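Local structure of purine nucleoside phosphorylase (Thermus thermophilus, 1ODK) at residues B[26-30]-B[46-50]. The protein probably catalyses the reversible phosphorolysis of purine nucleosides, yielding the free base and ribose 1-phosphate, as a hexameric member of the nucleoside phosphorylase family. Sequence-based numbering, arbitrary orientation.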
ATOM      1  N   ALA B  26       9.728 -35.630   9.114  1.00 11.73           N
ATOM      2  CA  ALA B  26       8.879 -36.422   8.230  1.00 12.94           C
ATOM      3  C   ALA B  26       9.293 -37.889   8.336  1.00 13.34           C
ATOM      4  O   ALA B  26       8.448 -38.779   8.465  1.00 13.23           O
ATOM      5  CB  ALA B  26       9.024 -35.947   6.790  1.00 11.35           C
ATOM      6  N   GLU B  27      10.599 -38.133   8.275  1.00 13.55           N
ATOM      7  CA  GLU B  27      11.132 -39.490   8.364  1.00 13.59           C
ATOM      8  C   GLU B  27      10.751 -40.136   9.693  1.00 14.02           C
ATOM      9  O   GLU B  27      10.311 -41.286   9.731  1.00 16.32           O
ATOM     10  CB  GLU B  27      12.655 -39.467   8.225  1.00 15.56           C
ATOM     11  CG  GLU B  27      13.314 -40.825   8.388  1.00 20.81           C
ATOM     12  CD  GLU B  27      14.818 -40.754   8.227  1.00 26.54           C
ATOM     13  OE1 GLU B  27      15.465 -39.989   8.973  1.00 24.45           O
ATOM     14  OE2 GLU B  27      15.351 -41.463   7.350  1.00 27.67           O
ATOM     15  N   TRP B  28      10.918 -39.388  10.779  1.00 12.67           N
ATOM     16  CA  TRP B  28      10.589 -39.887  12.110  1.00 15.51           C
ATOM     17  C   TRP B  28       9.110 -40.257  12.217  1.00 14.21           C
ATOM     18  O   TRP B  28       8.755 -41.285  12.798  1.00 12.50           O
ATOM     19  CB  TRP B  28      10.924 -38.835  13.168  1.00 14.09           C
ATOM     20  CG  TRP B  28      10.521 -39.244  14.539  1.00 17.83           C
ATOM     21  CD1 TRP B  28      11.183 -40.098  15.371  1.00 17.97           C
ATOM     22  CD2 TRP B  28       9.328 -38.851  15.231  1.00 18.59           C
ATOM     23  NE1 TRP B  28      10.475 -40.262  16.542  1.00 21.04           N
ATOM     24  CE2 TRP B  28       9.333 -39.507  16.480  1.00 20.82           C
ATOM     25  CE3 TRP B  28       8.254 -38.007  14.913  1.00 19.31           C
ATOM     26  CZ2 TRP B  28       8.304 -39.347  17.415  1.00 22.05           C
ATOM     27  CZ3 TRP B  28       7.231 -37.847  15.844  1.00 19.03           C
ATOM     28  CH2 TRP B  28       7.266 -38.515  17.080  1.00 22.21           C
ATOM     29  N   ILE B  29       8.250 -39.412  11.657  1.00 13.69           N
ATOM     30  CA  ILE B  29       6.813 -39.657  11.693  1.00 11.37           C
ATOM     31  C   ILE B  29       6.460 -40.934  10.934  1.00 13.34           C
ATOM     32  O   ILE B  29       5.726 -41.785  11.433  1.00 12.99           O
ATOM     33  CB  ILE B  29       6.020 -38.490  11.052  1.00 11.58           C
ATOM     34  CG1 ILE B  29       6.179 -37.217  11.885  1.00  9.73           C
ATOM     35  CG2 ILE B  29       4.549 -38.861  10.934  1.00  9.86           C
ATOM     36  CD1 ILE B  29       5.588 -35.992  11.207  1.00 12.81           C
ATOM     37  N   ALA B  30       6.979 -41.055   9.721  1.00 13.08           N
ATOM     38  CA  ALA B  30       6.700 -42.218   8.894  1.00 17.45           C
ATOM     39  C   ALA B  30       7.125 -43.520   9.566  1.00 17.65           C
ATOM     40  O   ALA B  30       6.346 -44.466   9.654  1.00 17.38           O
ATOM     41  CB  ALA B  30       7.391 -42.072   7.545  1.00 13.94           C
ATOM     42  N   LEU B  46      13.056 -32.858  -0.259  1.00 14.64           N
ATOM     43  CA  LEU B  46      11.650 -32.802   0.135  1.00 14.08           C
ATOM     44  C   LEU B  46      11.123 -34.220   0.368  1.00 14.07           C
ATOM     45  O   LEU B  46      10.242 -34.694  -0.344  1.00 13.55           O
ATOM     46  CB  LEU B  46      10.834 -32.107  -0.960  1.00 12.99           C
ATOM     47  CG  LEU B  46      11.227 -30.650  -1.241  1.00 16.69           C
ATOM     48  CD1 LEU B  46      10.518 -30.151  -2.496  1.00 16.46           C
ATOM     49  CD2 LEU B  46      10.876 -29.778  -0.032  1.00 17.43           C
ATOM     50  N   TRP B  47      11.670 -34.886   1.379  1.00 13.99           N
ATOM     51  CA  TRP B  47      11.285 -36.257   1.694  1.00 10.38           C
ATOM     52  C   TRP B  47       9.784 -36.440   1.892  1.00 13.74           C
ATOM     53  O   TRP B  47       9.155 -35.740   2.692  1.00 13.47           O
ATOM     54  CB  TRP B  47      12.046 -36.731   2.933  1.00 14.14           C
ATOM     55  CG  TRP B  47      13.538 -36.786   2.732  1.00 13.95           C
ATOM     56  CD1 TRP B  47      14.227 -36.483   1.591  1.00 15.83           C
ATOM     57  CD2 TRP B  47      14.516 -37.185   3.697  1.00 15.77           C
ATOM     58  NE1 TRP B  47      15.578 -36.669   1.787  1.00 18.27           N
ATOM     59  CE2 TRP B  47      15.783 -37.100   3.073  1.00 17.98           C
ATOM     60  CE3 TRP B  47      14.449 -37.605   5.033  1.00 14.50           C
ATOM     61  CZ2 TRP B  47      16.974 -37.425   3.738  1.00 17.42           C
ATOM     62  CZ3 TRP B  47      15.633 -37.928   5.697  1.00 20.10           C
ATOM     63  CH2 TRP B  47      16.878 -37.834   5.046  1.00 17.11           C
ATOM     64  N   GLY B  48       9.219 -37.382   1.139  1.00 10.76           N
ATOM     65  CA  GLY B  48       7.800 -37.676   1.221  1.00 10.68           C
ATOM     66  C   GLY B  48       7.605 -39.172   1.372  1.00 14.14           C
ATOM     67  O   GLY B  48       8.239 -39.963   0.662  1.00 12.99           O
ATOM     68  N   TYR B  49       6.740 -39.561   2.302  1.00 13.23           N
ATOM     69  CA  TYR B  49       6.476 -40.970   2.565  1.00 13.59           C
ATOM     70  C   TYR B  49       4.989 -41.274   2.550  1.00 14.27           C
ATOM     71  O   TYR B  49       4.153 -40.393   2.741  1.00 13.90           O
ATOM     72  CB  TYR B  49       7.008 -41.378   3.946  1.00 12.25           C
ATOM     73  CG  TYR B  49       8.431 -40.969   4.226  1.00 14.41           C
ATOM     74  CD1 TYR B  49       8.750 -39.641   4.515  1.00 13.80           C
ATOM     75  CD2 TYR B  49       9.465 -41.904   4.188  1.00 14.58           C
ATOM     76  CE1 TYR B  49      10.061 -39.255   4.755  1.00 14.39           C
ATOM     77  CE2 TYR B  49      10.786 -41.526   4.428  1.00 18.74           C
ATOM     78  CZ  TYR B  49      11.073 -40.200   4.710  1.00 17.91           C
ATOM     79  OH  TYR B  49      12.371 -39.810   4.943  1.00 24.51           O
ATOM     80  N   THR B  50       4.674 -42.541   2.332  1.00 14.46           N
ATOM     81  CA  THR B  50       3.299 -42.997   2.351  1.00 13.80           C
ATOM     82  C   THR B  50       3.295 -44.337   3.065  1.00 16.79           C
ATOM     83  O   THR B  50       4.178 -45.173   2.854  1.00 15.73           O
ATOM     84  CB  THR B  50       2.721 -43.159   0.938  1.00 12.68           C
ATOM     85  OG1 THR B  50       2.603 -41.869   0.326  1.00 14.97           O
ATOM     86  CG2 THR B  50       1.333 -43.809   1.000  1.00 15.18           C
TER
HETATM   87  O   HOH W   1      14.067 -41.708   5.000  1.00 29.20           O
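The phenol ring of Y49 lies along one side of helix 23-33 and covers a single turn of it, from A26 to A30. The methyl group of A30 sits against the root of the ring (CB to Y49 CG, 3.6 Å), while A26 meets its flank, with A26 CB 4.0 Å and A26 C 3.9 Å from Y49 CE1. These two alanines, joined by the helical bond from A30 N to A26 O (3.0 Å), both point toward the strand, and their small side chains let the ring come close to the helix backbone. Further out, the hydroxyl reaches E27, whose CB is 3.3 Å from Y49 OH. A water then links the polar ends, donating to E27 OE2 at 2.7 Å and lying 2.5 Å from Y49 OH; no direct hydrogen bond joins the two segments. W47, two residues before Y49, also points toward the helix: its backbone O lies 4.1 Å from A26 CB, and E27 OE1 approaches the edge of its indole at CZ3 (3.9 Å). R39 makes a cation-pi contact with that indole. W28 points away from the strand and packs on helix 214-233. The axes of helical segment 26-30 and strand segment 48-50 run nearly parallel, 10° apart, with a closest approach of 8.6 Å. Strand 48-53 pairs antiparallel with 37-41 and 56-61, so the contact is helix-on-sheet packing within the alpha/beta fold of the phosphorylase superfamily.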